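PDB 5UFV: AA9 family lytic polysaccharide monooxygenase D from Myceliophthora thermophila, which uses a single copper ion and O2 or H2O2 to cleave the beta-1,4-glucosidic bonds of cellulose oxidatively, at C1. Local coordinates for residues Y7-K12 and D26-Q31; W73-G78 and N165-P170; I80-Y85 and K136-K141; K86-G89 and S93-G96; E156-H161 and P194-Q199. One frame throughout, in Å; residues are numbered along the deposited sequence.

Interaction 1 of 5, residues Y7-K12 and D26-Q31; sequences YNIAGK and DVIQWQ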
# COMPACT_ATOMS: atom_id res chain seq x y z
N TYR A 7 4.01 -3.16 -12.45
CA TYR A 7 5.14 -2.90 -11.55
C TYR A 7 6.47 -2.83 -12.32
O TYR A 7 6.63 -3.43 -13.39
CB TYR A 7 5.27 -4.00 -10.48
CG TYR A 7 4.08 -4.25 -9.58
CD1 TYR A 7 3.08 -5.13 -9.95
CD2 TYR A 7 3.97 -3.63 -8.35
CE1 TYR A 7 1.99 -5.38 -9.12
CE2 TYR A 7 2.88 -3.85 -7.52
CZ TYR A 7 1.90 -4.74 -7.92
OH TYR A 7 0.82 -4.97 -7.09
N ASN A 8 7.43 -2.11 -11.73
CA ASN A 8 8.84 -2.24 -12.10
C ASN A 8 9.65 -2.61 -10.86
O ASN A 8 9.74 -1.85 -9.91
CB ASN A 8 9.39 -0.96 -12.75
CG ASN A 8 10.77 -1.17 -13.33
OD1 ASN A 8 11.74 -1.39 -12.60
ND2 ASN A 8 10.86 -1.18 -14.64
N ILE A 9 10.24 -3.79 -10.89
CA ILE A 9 10.96 -4.31 -9.75
C ILE A 9 12.36 -4.73 -10.15
O ILE A 9 12.55 -5.65 -10.96
CB ILE A 9 10.21 -5.50 -9.13
CG1 ILE A 9 8.90 -4.99 -8.52
CG2 ILE A 9 11.07 -6.16 -8.05
CD1 ILE A 9 7.84 -6.04 -8.37
N ALA A 10 13.32 -4.05 -9.54
CA ALA A 10 14.75 -4.26 -9.79
C ALA A 10 15.02 -4.04 -11.24
O ALA A 10 15.71 -4.83 -11.86
CB ALA A 10 15.18 -5.65 -9.35
N GLY A 11 14.42 -2.98 -11.80
CA GLY A 11 14.56 -2.66 -13.22
C GLY A 11 13.78 -3.50 -14.25
O GLY A 11 13.94 -3.27 -15.43
N LYS A 12 12.95 -4.47 -13.84
CA LYS A 12 12.17 -5.27 -14.80
C LYS A 12 10.68 -4.98 -14.69
O LYS A 12 10.17 -4.61 -13.63
CB LYS A 12 12.38 -6.77 -14.59
CG LYS A 12 13.79 -7.10 -14.13
CD LYS A 12 14.19 -8.57 -14.31
CE LYS A 12 15.70 -8.71 -14.09
NZ LYS A 12 16.26 -9.87 -14.83
N ASP A 26 -0.29 -15.71 -16.53
CA ASP A 26 0.47 -15.70 -15.28
C ASP A 26 1.00 -14.30 -14.92
O ASP A 26 1.62 -13.65 -15.76
CB ASP A 26 1.65 -16.67 -15.37
CG ASP A 26 1.22 -18.15 -15.36
OD1 ASP A 26 0.09 -18.47 -14.94
OD2 ASP A 26 2.04 -19.02 -15.78
N VAL A 27 0.77 -13.86 -13.69
CA VAL A 27 1.31 -12.58 -13.20
C VAL A 27 1.86 -12.67 -11.77
O VAL A 27 1.77 -13.70 -11.13
CB VAL A 27 0.26 -11.43 -13.33
CG1 VAL A 27 -0.07 -11.13 -14.81
CG2 VAL A 27 -1.01 -11.75 -12.55
N ILE A 28 2.48 -11.60 -11.27
CA ILE A 28 2.99 -11.57 -9.89
C ILE A 28 1.95 -11.04 -8.88
O ILE A 28 2.06 -11.25 -7.67
CB ILE A 28 4.30 -10.76 -9.77
CG1 ILE A 28 4.06 -9.28 -10.08
CG2 ILE A 28 5.38 -11.29 -10.71
CD1 ILE A 28 5.15 -8.36 -9.56
N GLN A 29 0.91 -10.40 -9.42
CA GLN A 29 -0.10 -9.69 -8.64
C GLN A 29 -1.31 -10.58 -8.30
O GLN A 29 -1.82 -11.32 -9.15
CB GLN A 29 -0.58 -8.46 -9.43
CG GLN A 29 -1.29 -7.41 -8.58
CD GLN A 29 -1.81 -6.24 -9.40
OE1 GLN A 29 -2.42 -6.42 -10.45
NE2 GLN A 29 -1.57 -5.03 -8.92
N TRP A 30 -1.78 -10.46 -7.06
CA TRP A 30 -2.99 -11.12 -6.59
C TRP A 30 -4.19 -10.45 -7.23
O TRP A 30 -4.13 -9.29 -7.58
CB TRP A 30 -3.08 -11.05 -5.07
CG TRP A 30 -2.17 -11.99 -4.36
CD1 TRP A 30 -0.96 -12.45 -4.80
CD2 TRP A 30 -2.37 -12.56 -3.08
NE1 TRP A 30 -0.40 -13.31 -3.87
CE2 TRP A 30 -1.25 -13.38 -2.80
CE3 TRP A 30 -3.39 -12.48 -2.14
CZ2 TRP A 30 -1.14 -14.10 -1.65
CZ3 TRP A 30 -3.26 -13.19 -0.98
CH2 TRP A 30 -2.16 -14.00 -0.75
N GLN A 31 -5.28 -11.18 -7.37
CA GLN A 31 -6.41 -10.72 -8.16
C GLN A 31 -7.05 -9.55 -7.45
O GLN A 31 -6.97 -9.41 -6.25
CB GLN A 31 -7.47 -11.82 -8.35
CG GLN A 31 -6.98 -13.15 -8.91
CD GLN A 31 -6.44 -14.09 -7.84
OE1 GLN A 31 -6.05 -13.65 -6.74
NE2 GLN A 31 -6.42 -15.38 -8.13

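Interaction 2 of 5, residues W73-G78 and N165-P170; sequences WTHSQG and NPQFYP. With CU (copper (II) ion), chain G.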
# COMPACT_ATOMS: atom_id res chain seq x y z
N TRP A 73 -6.05 7.16 -11.33
CA TRP A 73 -6.22 7.51 -9.94
C TRP A 73 -6.81 8.90 -9.81
O TRP A 73 -6.28 9.85 -10.37
CB TRP A 73 -4.89 7.49 -9.20
CG TRP A 73 -5.12 7.85 -7.79
CD1 TRP A 73 -4.73 8.97 -7.13
CD2 TRP A 73 -5.90 7.10 -6.87
NE1 TRP A 73 -5.19 8.95 -5.84
CE2 TRP A 73 -5.91 7.81 -5.65
CE3 TRP A 73 -6.58 5.88 -6.95
CZ2 TRP A 73 -6.56 7.35 -4.53
CZ3 TRP A 73 -7.22 5.41 -5.84
CH2 TRP A 73 -7.20 6.14 -4.64
N THR A 74 -7.85 9.04 -9.02
CA THR A 74 -8.62 10.25 -9.06
C THR A 74 -8.55 11.14 -7.81
O THR A 74 -8.93 12.29 -7.90
CB THR A 74 -10.09 9.96 -9.43
OG1 THR A 74 -10.74 9.22 -8.39
CG2 THR A 74 -10.16 9.18 -10.72
N HIS A 75 -8.05 10.66 -6.68
CA HIS A 75 -8.19 11.43 -5.41
C HIS A 75 -6.90 12.10 -4.93
O HIS A 75 -5.84 11.50 -4.94
CB HIS A 75 -8.76 10.54 -4.30
CG HIS A 75 -10.03 9.87 -4.68
ND1 HIS A 75 -11.16 10.57 -5.01
CD2 HIS A 75 -10.35 8.55 -4.82
CE1 HIS A 75 -12.12 9.73 -5.35
NE2 HIS A 75 -11.66 8.50 -5.23
N SER A 76 -7.03 13.32 -4.46
CA SER A 76 -5.89 14.14 -4.07
C SER A 76 -5.68 14.28 -2.58
O SER A 76 -4.75 14.93 -2.18
CB SER A 76 -6.04 15.52 -4.70
OG SER A 76 -5.90 15.39 -6.10
N GLN A 77 -6.52 13.65 -1.77
CA GLN A 77 -6.31 13.63 -0.33
C GLN A 77 -6.24 12.22 0.25
O GLN A 77 -7.15 11.43 0.09
CB GLN A 77 -7.45 14.36 0.38
CG GLN A 77 -7.56 15.82 0.01
CD GLN A 77 -8.45 16.06 -1.20
OE1 GLN A 77 -9.40 15.33 -1.45
NE2 GLN A 77 -8.14 17.10 -1.94
N GLY A 78 -5.16 11.94 0.94
CA GLY A 78 -5.04 10.81 1.81
C GLY A 78 -3.64 10.21 1.70
O GLY A 78 -2.86 10.55 0.81
N ASN A 165 -15.81 9.14 5.73
CA ASN A 165 -16.04 8.01 4.83
C ASN A 165 -14.77 7.60 4.10
O ASN A 165 -14.64 7.79 2.90
CB ASN A 165 -17.20 8.29 3.85
CG ASN A 165 -18.57 8.26 4.55
OD1 ASN A 165 -19.00 9.24 5.19
ND2 ASN A 165 -19.26 7.14 4.42
N PRO A 166 -13.84 7.00 4.84
CA PRO A 166 -12.59 6.53 4.26
C PRO A 166 -12.81 5.46 3.17
O PRO A 166 -13.79 4.74 3.22
CB PRO A 166 -11.87 5.89 5.44
CG PRO A 166 -13.00 5.39 6.29
CD PRO A 166 -14.02 6.48 6.21
N GLN A 167 -11.89 5.41 2.22
CA GLN A 167 -11.97 4.56 1.06
C GLN A 167 -10.59 4.00 0.86
O GLN A 167 -9.70 4.73 0.50
CB GLN A 167 -12.30 5.38 -0.16
CG GLN A 167 -13.70 5.96 -0.22
CD GLN A 167 -13.94 6.67 -1.54
OE1 GLN A 167 -13.03 6.80 -2.36
NE2 GLN A 167 -15.14 7.14 -1.76
N PHE A 168 -10.44 2.69 1.06
CA PHE A 168 -9.19 1.99 0.92
C PHE A 168 -9.09 1.30 -0.44
O PHE A 168 -10.06 0.72 -0.90
CB PHE A 168 -9.09 0.92 1.98
CG PHE A 168 -9.22 1.43 3.40
CD1 PHE A 168 -10.46 1.60 3.99
CD2 PHE A 168 -8.08 1.65 4.17
CE1 PHE A 168 -10.56 2.03 5.31
CE2 PHE A 168 -8.18 2.07 5.50
CZ PHE A 168 -9.42 2.27 6.06
N TYR A 169 -7.93 1.37 -1.07
CA TYR A 169 -7.69 0.77 -2.38
C TYR A 169 -6.37 0.03 -2.30
O TYR A 169 -5.33 0.67 -2.42
CB TYR A 169 -7.59 1.86 -3.46
CG TYR A 169 -8.80 2.75 -3.59
CD1 TYR A 169 -9.00 3.83 -2.74
CD2 TYR A 169 -9.73 2.52 -4.58
CE1 TYR A 169 -10.10 4.65 -2.89
CE2 TYR A 169 -10.84 3.32 -4.73
CZ TYR A 169 -11.01 4.38 -3.89
OH TYR A 169 -12.14 5.14 -4.09
N PRO A 170 -6.41 -1.31 -2.08
CA PRO A 170 -5.19 -2.10 -1.90
C PRO A 170 -4.99 -3.17 -2.95
O PRO A 170 -5.95 -3.67 -3.52
CB PRO A 170 -5.46 -2.79 -0.57
CG PRO A 170 -6.93 -3.10 -0.65
CD PRO A 170 -7.57 -2.01 -1.50
CU CU G . -12.54 6.94 -6.10

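Interaction 3 of 5, residues I80-Y85 and K136-K141; sequences ILVWMY and KSWSSK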
# COMPACT_ATOMS: atom_id res chain seq x y z
N ILE A 80 -0.45 7.28 1.42
CA ILE A 80 0.04 6.17 0.66
C ILE A 80 0.73 5.27 1.67
O ILE A 80 1.52 5.76 2.46
CB ILE A 80 1.12 6.64 -0.33
CG1 ILE A 80 0.54 7.67 -1.29
CG2 ILE A 80 1.71 5.48 -1.09
CD1 ILE A 80 1.56 8.26 -2.23
N LEU A 81 0.44 3.98 1.63
CA LEU A 81 1.17 3.02 2.43
C LEU A 81 1.66 1.85 1.58
O LEU A 81 0.94 1.35 0.72
CB LEU A 81 0.28 2.48 3.53
CG LEU A 81 -0.05 3.47 4.65
CD1 LEU A 81 -1.20 4.39 4.27
CD2 LEU A 81 -0.39 2.72 5.93
N VAL A 82 2.90 1.42 1.83
CA VAL A 82 3.44 0.26 1.19
C VAL A 82 3.96 -0.67 2.24
O VAL A 82 4.77 -0.26 3.06
CB VAL A 82 4.60 0.62 0.28
CG1 VAL A 82 5.03 -0.61 -0.51
CG2 VAL A 82 4.23 1.80 -0.63
N TRP A 83 3.51 -1.91 2.21
CA TRP A 83 3.82 -2.88 3.22
C TRP A 83 4.40 -4.12 2.62
O TRP A 83 4.24 -4.38 1.45
CB TRP A 83 2.56 -3.36 3.92
CG TRP A 83 1.60 -2.35 4.46
CD1 TRP A 83 0.80 -1.50 3.74
CD2 TRP A 83 1.25 -2.16 5.84
NE1 TRP A 83 0.01 -0.75 4.60
CE2 TRP A 83 0.27 -1.14 5.88
CE3 TRP A 83 1.69 -2.74 7.03
CZ2 TRP A 83 -0.29 -0.71 7.07
CZ3 TRP A 83 1.12 -2.30 8.22
CH2 TRP A 83 0.14 -1.31 8.23
N MET A 84 4.99 -4.93 3.47
CA MET A 84 5.51 -6.21 3.09
C MET A 84 5.16 -7.23 4.15
O MET A 84 4.75 -6.88 5.25
CB MET A 84 7.04 -6.15 2.90
CG MET A 84 7.45 -5.46 1.62
SD MET A 84 9.22 -5.49 1.23
CE MET A 84 9.42 -7.12 0.51
N TYR A 85 5.33 -8.49 3.81
CA TYR A 85 4.88 -9.58 4.65
C TYR A 85 5.71 -10.78 4.28
O TYR A 85 5.75 -11.18 3.12
CB TYR A 85 3.39 -9.84 4.40
CG TYR A 85 2.82 -11.00 5.17
CD1 TYR A 85 3.10 -12.31 4.81
CD2 TYR A 85 1.98 -10.79 6.23
CE1 TYR A 85 2.59 -13.38 5.51
CE2 TYR A 85 1.44 -11.84 6.93
CZ TYR A 85 1.75 -13.15 6.57
OH TYR A 85 1.20 -14.19 7.29
N LYS A 136 0.80 7.16 -13.33
CA LYS A 136 1.71 7.67 -12.34
C LYS A 136 2.22 6.55 -11.48
O LYS A 136 1.55 5.53 -11.28
CB LYS A 136 1.01 8.71 -11.46
CG LYS A 136 0.54 9.94 -12.21
CD LYS A 136 1.65 10.50 -13.06
CE LYS A 136 1.39 11.95 -13.45
NZ LYS A 136 0.07 12.08 -14.07
N SER A 137 3.40 6.75 -10.93
CA SER A 137 4.11 5.68 -10.27
C SER A 137 4.61 6.10 -8.91
O SER A 137 4.79 7.29 -8.65
CB SER A 137 5.31 5.27 -11.13
OG SER A 137 4.93 4.92 -12.46
N TRP A 138 4.82 5.11 -8.05
CA TRP A 138 5.42 5.34 -6.72
C TRP A 138 6.52 4.34 -6.50
O TRP A 138 6.32 3.15 -6.70
CB TRP A 138 4.39 5.22 -5.59
CG TRP A 138 4.93 5.77 -4.30
CD1 TRP A 138 5.59 5.07 -3.30
CD2 TRP A 138 4.94 7.14 -3.89
NE1 TRP A 138 5.97 5.93 -2.30
CE2 TRP A 138 5.59 7.20 -2.63
CE3 TRP A 138 4.48 8.33 -4.47
CZ2 TRP A 138 5.77 8.41 -1.92
CZ3 TRP A 138 4.66 9.54 -3.77
CH2 TRP A 138 5.30 9.57 -2.50
N SER A 139 7.68 4.82 -6.08
CA SER A 139 8.86 3.99 -5.87
C SER A 139 9.26 3.86 -4.38
O SER A 139 9.32 4.86 -3.65
CB SER A 139 10.02 4.57 -6.66
OG SER A 139 9.89 4.28 -8.03
N SER A 140 9.58 2.64 -3.97
CA SER A 140 9.99 2.35 -2.61
C SER A 140 11.22 1.43 -2.66
O SER A 140 11.28 0.51 -3.47
CB SER A 140 8.88 1.63 -1.87
OG SER A 140 7.71 2.42 -1.74
N LYS A 141 12.20 1.67 -1.80
CA LYS A 141 13.33 0.77 -1.63
C LYS A 141 12.95 -0.37 -0.71
O LYS A 141 12.39 -0.13 0.33
CB LYS A 141 14.53 1.48 -1.03
CG LYS A 141 15.28 2.26 -2.07
CD LYS A 141 16.47 3.02 -1.49
CE LYS A 141 17.08 3.86 -2.60
NZ LYS A 141 18.16 4.75 -2.12

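Interaction 4 of 5, residues K86-G89 and S93-G96; sequences KCPG and SCDG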
# COMPACT_ATOMS: atom_id res chain seq x y z
N LYS A 86 6.34 -11.36 5.29
CA LYS A 86 7.19 -12.52 5.11
C LYS A 86 6.37 -13.80 5.09
O LYS A 86 5.88 -14.24 6.12
CB LYS A 86 8.20 -12.57 6.25
CG LYS A 86 9.12 -13.79 6.22
CD LYS A 86 10.31 -13.58 5.33
CE LYS A 86 11.02 -14.88 5.01
NZ LYS A 86 11.66 -15.48 6.20
N CYS A 87 6.25 -14.41 3.92
CA CYS A 87 5.58 -15.69 3.81
C CYS A 87 6.36 -16.77 4.58
O CYS A 87 7.56 -16.91 4.41
CB CYS A 87 5.39 -16.11 2.33
SG CYS A 87 4.21 -15.10 1.39
N PRO A 88 5.67 -17.55 5.43
CA PRO A 88 6.33 -18.64 6.16
C PRO A 88 7.03 -19.63 5.26
O PRO A 88 8.11 -20.10 5.60
CB PRO A 88 5.17 -19.35 6.89
CG PRO A 88 4.02 -18.40 6.87
CD PRO A 88 4.21 -17.49 5.69
N GLY A 89 6.41 -19.96 4.12
CA GLY A 89 7.05 -20.83 3.14
C GLY A 89 6.74 -20.50 1.71
O GLY A 89 7.11 -19.44 1.19
N SER A 93 0.85 -21.11 -0.05
CA SER A 93 0.18 -21.36 1.24
C SER A 93 0.16 -20.10 2.10
O SER A 93 -0.25 -20.13 3.25
CB SER A 93 0.81 -22.56 1.97
OG SER A 93 2.20 -22.45 1.98
N CYS A 94 0.56 -18.99 1.51
CA CYS A 94 0.59 -17.69 2.15
C CYS A 94 -0.77 -17.03 1.89
O CYS A 94 -1.12 -16.79 0.73
CB CYS A 94 1.70 -16.89 1.49
SG CYS A 94 2.33 -15.43 2.34
N ASP A 95 -1.54 -16.77 2.95
CA ASP A 95 -2.78 -15.97 2.87
C ASP A 95 -2.63 -14.52 3.44
O ASP A 95 -3.56 -13.72 3.36
CB ASP A 95 -3.92 -16.69 3.59
CG ASP A 95 -3.54 -17.17 5.01
OD1 ASP A 95 -2.66 -16.54 5.65
OD2 ASP A 95 -4.11 -18.19 5.48
N GLY A 96 -1.49 -14.22 4.04
CA GLY A 96 -1.21 -12.88 4.55
C GLY A 96 -1.80 -12.66 5.92
O GLY A 96 -2.02 -11.51 6.34

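Interaction 5 of 5, residues E156-H161 and P194-Q199; sequences ELIALH and PGYCQQ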
# COMPACT_ATOMS: atom_id res chain seq x y z
N GLU A 156 -1.31 0.51 -0.80
CA GLU A 156 -2.58 0.91 -0.27
C GLU A 156 -2.63 2.40 -0.32
O GLU A 156 -1.71 3.08 0.18
CB GLU A 156 -2.74 0.42 1.17
CG GLU A 156 -3.99 0.89 1.91
CD GLU A 156 -4.01 0.43 3.39
OE1 GLU A 156 -2.93 0.25 4.01
OE2 GLU A 156 -5.13 0.23 3.95
N LEU A 157 -3.70 2.90 -0.95
CA LEU A 157 -4.04 4.30 -0.97
C LEU A 157 -5.33 4.41 -0.22
O LEU A 157 -6.24 3.62 -0.45
CB LEU A 157 -4.31 4.79 -2.38
CG LEU A 157 -3.17 4.63 -3.39
CD1 LEU A 157 -3.55 5.33 -4.68
CD2 LEU A 157 -1.85 5.14 -2.85
N ILE A 158 -5.41 5.39 0.68
CA ILE A 158 -6.61 5.65 1.46
C ILE A 158 -7.09 7.05 1.10
O ILE A 158 -6.47 8.04 1.49
CB ILE A 158 -6.32 5.59 2.94
CG1 ILE A 158 -5.63 4.29 3.31
CG2 ILE A 158 -7.61 5.71 3.72
CD1 ILE A 158 -5.28 4.22 4.79
N ALA A 159 -8.17 7.12 0.33
CA ALA A 159 -8.72 8.40 -0.05
C ALA A 159 -9.59 8.93 1.10
O ALA A 159 -10.35 8.18 1.73
CB ALA A 159 -9.53 8.31 -1.34
N LEU A 160 -9.45 10.22 1.37
CA LEU A 160 -10.14 10.86 2.49
C LEU A 160 -10.95 12.10 2.08
O LEU A 160 -11.26 12.92 2.92
CB LEU A 160 -9.08 11.24 3.55
CG LEU A 160 -8.24 10.09 4.13
CD1 LEU A 160 -7.17 10.59 5.07
CD2 LEU A 160 -9.10 9.12 4.89
N HIS A 161 -11.29 12.24 0.78
CA HIS A 161 -12.07 13.39 0.31
C HIS A 161 -13.40 13.49 1.03
O HIS A 161 -13.83 14.61 1.34
CB HIS A 161 -12.30 13.36 -1.20
CG HIS A 161 -13.01 14.58 -1.75
ND1 HIS A 161 -14.34 14.58 -2.11
CD2 HIS A 161 -12.55 15.83 -2.03
CE1 HIS A 161 -14.68 15.76 -2.57
NE2 HIS A 161 -13.62 16.54 -2.53
N PRO A 194 -6.92 -7.08 7.78
CA PRO A 194 -7.36 -5.94 8.61
C PRO A 194 -6.90 -6.06 10.05
O PRO A 194 -6.57 -7.16 10.49
CB PRO A 194 -8.89 -6.06 8.56
CG PRO A 194 -9.15 -7.50 8.25
CD PRO A 194 -8.04 -7.94 7.37
N GLY A 195 -6.88 -4.94 10.77
CA GLY A 195 -6.43 -4.93 12.16
C GLY A 195 -5.57 -3.74 12.56
O GLY A 195 -5.64 -3.28 13.71
N TYR A 196 -4.74 -3.25 11.65
CA TYR A 196 -3.81 -2.17 11.99
C TYR A 196 -4.47 -0.83 12.35
O TYR A 196 -3.82 0.07 12.91
CB TYR A 196 -2.80 -1.97 10.86
CG TYR A 196 -3.31 -1.25 9.63
CD1 TYR A 196 -3.21 0.13 9.53
CD2 TYR A 196 -3.85 -1.95 8.56
CE1 TYR A 196 -3.66 0.80 8.42
CE2 TYR A 196 -4.30 -1.29 7.43
CZ TYR A 196 -4.20 0.09 7.36
OH TYR A 196 -4.65 0.78 6.24
N CYS A 197 -5.74 -0.68 11.99
CA CYS A 197 -6.49 0.51 12.34
C CYS A 197 -7.91 0.09 12.63
O CYS A 197 -8.31 -0.96 12.17
CB CYS A 197 -6.47 1.53 11.19
SG CYS A 197 -7.22 0.99 9.63
N GLN A 198 -8.63 0.91 13.40
CA GLN A 198 -10.08 0.74 13.62
C GLN A 198 -10.84 1.78 12.84
O GLN A 198 -10.35 2.87 12.62
CB GLN A 198 -10.46 0.88 15.10
CG GLN A 198 -9.64 0.03 16.06
CD GLN A 198 -9.84 -1.44 15.79
OE1 GLN A 198 -10.96 -1.95 15.92
NE2 GLN A 198 -8.77 -2.13 15.40
N GLN A 199 -12.07 1.45 12.47
CA GLN A 199 -12.90 2.34 11.68
C GLN A 199 -13.02 3.73 12.31
O GLN A 199 -13.03 4.73 11.60
CB GLN A 199 -14.30 1.74 11.49
CG GLN A 199 -15.17 2.44 10.45
CD GLN A 199 -14.64 2.29 9.04
OE1 GLN A 199 -13.77 1.47 8.77
NE2 GLN A 199 -15.16 3.09 8.13

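Interaction 1 of 5, residues Y7-K12 and D26-Q31
Tyr7 of strand 4-9 meets Ile28 and Gln29 of the loop 26-31 inside the protein. The tight part is apolar. The methyl CD1 of Ile28 lies 3.7 Å from Ile9 CD1, the two isoleucines meeting tip to tip, and 3.9 Å from Tyr7 CD1. With CG1 set between the backbone N and the carbonyl carbon (chi1 65°), Ile28 sends CD1 to this spot. Ala173 of strand 167-177 packs on both Tyr7 and Ile28 and joins this cluster to the second sheet. Next to it lies the polar end. The extended side chain of Gln29 crosses the phenol at about a right angle, its amide plane 79° from the ring, while its CG sits at the ring edge. Gln29 NE2 donates to Tyr7 OH over 3.0 Å, with an N-H...O angle of 146°. NE2 also donates to Val4 O, its stronger partner, and OE1 accepts from Tyr17 N and Trp32 NE1. Toward solvent the contact thins out: the type I' turn Ile9-Lys12 continues to the protein surface, where Lys12 is exposed. In the interior, both ends of the buried Gln29 amide are satisfied, which fixes its rotation and ties the loop to the strand.

Interaction 2 of 5, residues W73-G78 and N165-P170
This is the copper site of the AA9 monooxygenases, where a histidine brace, formed by the methylated His1 and by His75, holds the metal. His75 comes from the loop 73-78, and Tyr169 from strand 167-177 reaches the same ion. His75 NE2 binds the copper at 2.0 Å. Tyr169 OH, in the axial position of this family, lies farther from the copper, at 2.7 Å. The phenol oxygen lies at the edge of the imidazole, and the two side chains run at about a right angle. Deeper in the protein, Trp73 turns its edge to one face of the Tyr169 ring in a T-shaped pair with centroids 5.0 Å apart and planes at 89°; CH2 of the Trp73 indole stands 3.5 Å from Tyr169 CD1. The indole itself is tied back to the loop by Trp73 NE1, which donates to His75 O on a lone pair. At the hydroxyl end, near the ring plane, Tyr169 OH donates to OE1 of Gln167, a residue probably involved in binding O2, from 50° above the carbonyl plane. Together these neighbours position the ring. On the imidazole side, Thr74 OG1 sits 3.3 Å above the centre of the His75 ring.

Interaction 3 of 5, residues I80-Y85 and K136-K141
Strands 80-85 and 136-141 lie one over the other, their axes 9.4 Å apart at closest approach and their directions 43° from parallel. Val82 and Ser140 have the nearest alpha carbons, 7.9 Å apart, against 9.2 Å for CA of Ile80 and CA of Trp138. All four residues send their side chains into the gap. Ile80 CD1 stands over one face of the Trp138 indole, 3.7 Å from the centroid of the six-membered ring and only 13° off its normal, a CH-pi contact. With CG anti to the backbone N (chi1 -166°), the indole extends toward Ile80. The strands belong to different sheets of the beta-sandwich, 80-86 in the six-stranded sheet and 136-141 at the edge of the four-stranded one, so the contact is face-to-face sheet packing. Farther along, Val82 CG2 approaches Ser140 OG to 3.7 Å and, more loosely, Val82 CG2 grazes Trp138 CD1 at 4.4 Å. The polar atoms here are satisfied from the strand beside 80-86, where a single carboxylate oxygen, Asp105 OD2, accepts from Trp138 NE1 and also pairs with Ser140 OG. Leu131 and Leu157 pack on Ile80.

Interaction 4 of 5, residues K86-G89 and S93-G96
Cys87 is joined to Cys94 by a disulfide that closes a short loop in the connection between strands 80-86 and 101-107. Cys87 has its SG anti to the carbonyl carbon and beside the backbone N (chi1 -69°). From there the S-S bond, 2.1 Å from Cys87 SG to Cys94 SG, twists in the left-handed sense, its torsion of -88° close to the relaxed value of a right angle. Cys94 meets it with SG anti to its own N (chi1 -163°), a different first torsion from that of Cys87. The alpha carbons of Cys87 and Cys94 are drawn to 5.6 Å. Pro88, which is exposed, follows the bridge. Next, Gly89 O accepts from Asn150 ND2 of strand 149-159. That strand also backs the sulfurs, with Leu152 packed against both cysteines, so the bridge is buried although Pro88, Ser93 and Asp95 around it are exposed. Beyond Cys94 the second arm is held by Asp95 O, bonded to Arg47 NH1, and by Gly96 O, bonded to Trp101 NE1. The contact beyond the bridge is a light one, Pro88 CD 4.4 Å from Cys94 SG.

Interaction 5 of 5, residues E156-H161 and P194-Q199
Glu156 and Tyr196 come at each other from opposite directions, the carboxylate from strand 149-159 and the phenol from the loop 194-199. Their flat groups are turned well apart, with planes at 77°, and Glu156 OE2 lies at the edge of the ring, near its plane, where Tyr196 OH points. Tyr196 OH donates to this oxygen. The modelled distance from Tyr196 OH to Glu156 OE2 is 2.4 Å, so short that the exact length is doubtful. Both side chains are set for the meeting: Glu156 is extended, with CG anti to the backbone N (chi1 174°), while Tyr196 CG sits between its backbone N and carbonyl carbon (chi1 76°). Beside them, Ile158 also faces the loop, and its CD1 ends 3.8 Å from Tyr196 OH. One face of the phenol ring is lined near its rim by Cys197 SG, 3.7 Å above the plane, and the rings of Trp83 and Tyr196 meet as well. The other carboxylate oxygen of Glu156 is bound from its own sheet, OE1 forming a salt bridge with Arg154 NH1 and accepting from Trp83 NE1. With these donors around it, the buried carboxylate would be expected to remain ionised. Phe168 of strand 167-177 packs against both Glu156 and Tyr196. The arrangement is that of a loop laid over the larger sheet of the AA9 beta-sandwich, with a tyrosine hydroxyl bonded to a glutamate of the segment 156-161, which leads to His161, a residue that probably binds O2.

How the interactions relate
Interaction 2 holds the copper, and interaction 5 is its closest neighbour, with centres about 9 Å apart. Their strands 149-159 and 167-177 are paired by Gln167 O to Ala159 N (2.8 Å) and Tyr169 N to Leu157 O (2.9 Å). Interaction 3 joins the same sheet through Leu81 N and Glu156 O, 2.7 Å apart, and its Ile80 side chain is about 14 Å from the metal. Interaction 4, nested in the chain between the strands of interaction 3, lies about 27 Å centre to centre from interaction 2; Tyr85 CE1 touches Cys94 SG at 3.8 Å. Interaction 1 reaches interaction 4 through Trp30, and its Gln29 side chain is about 11 Å from that of Tyr169.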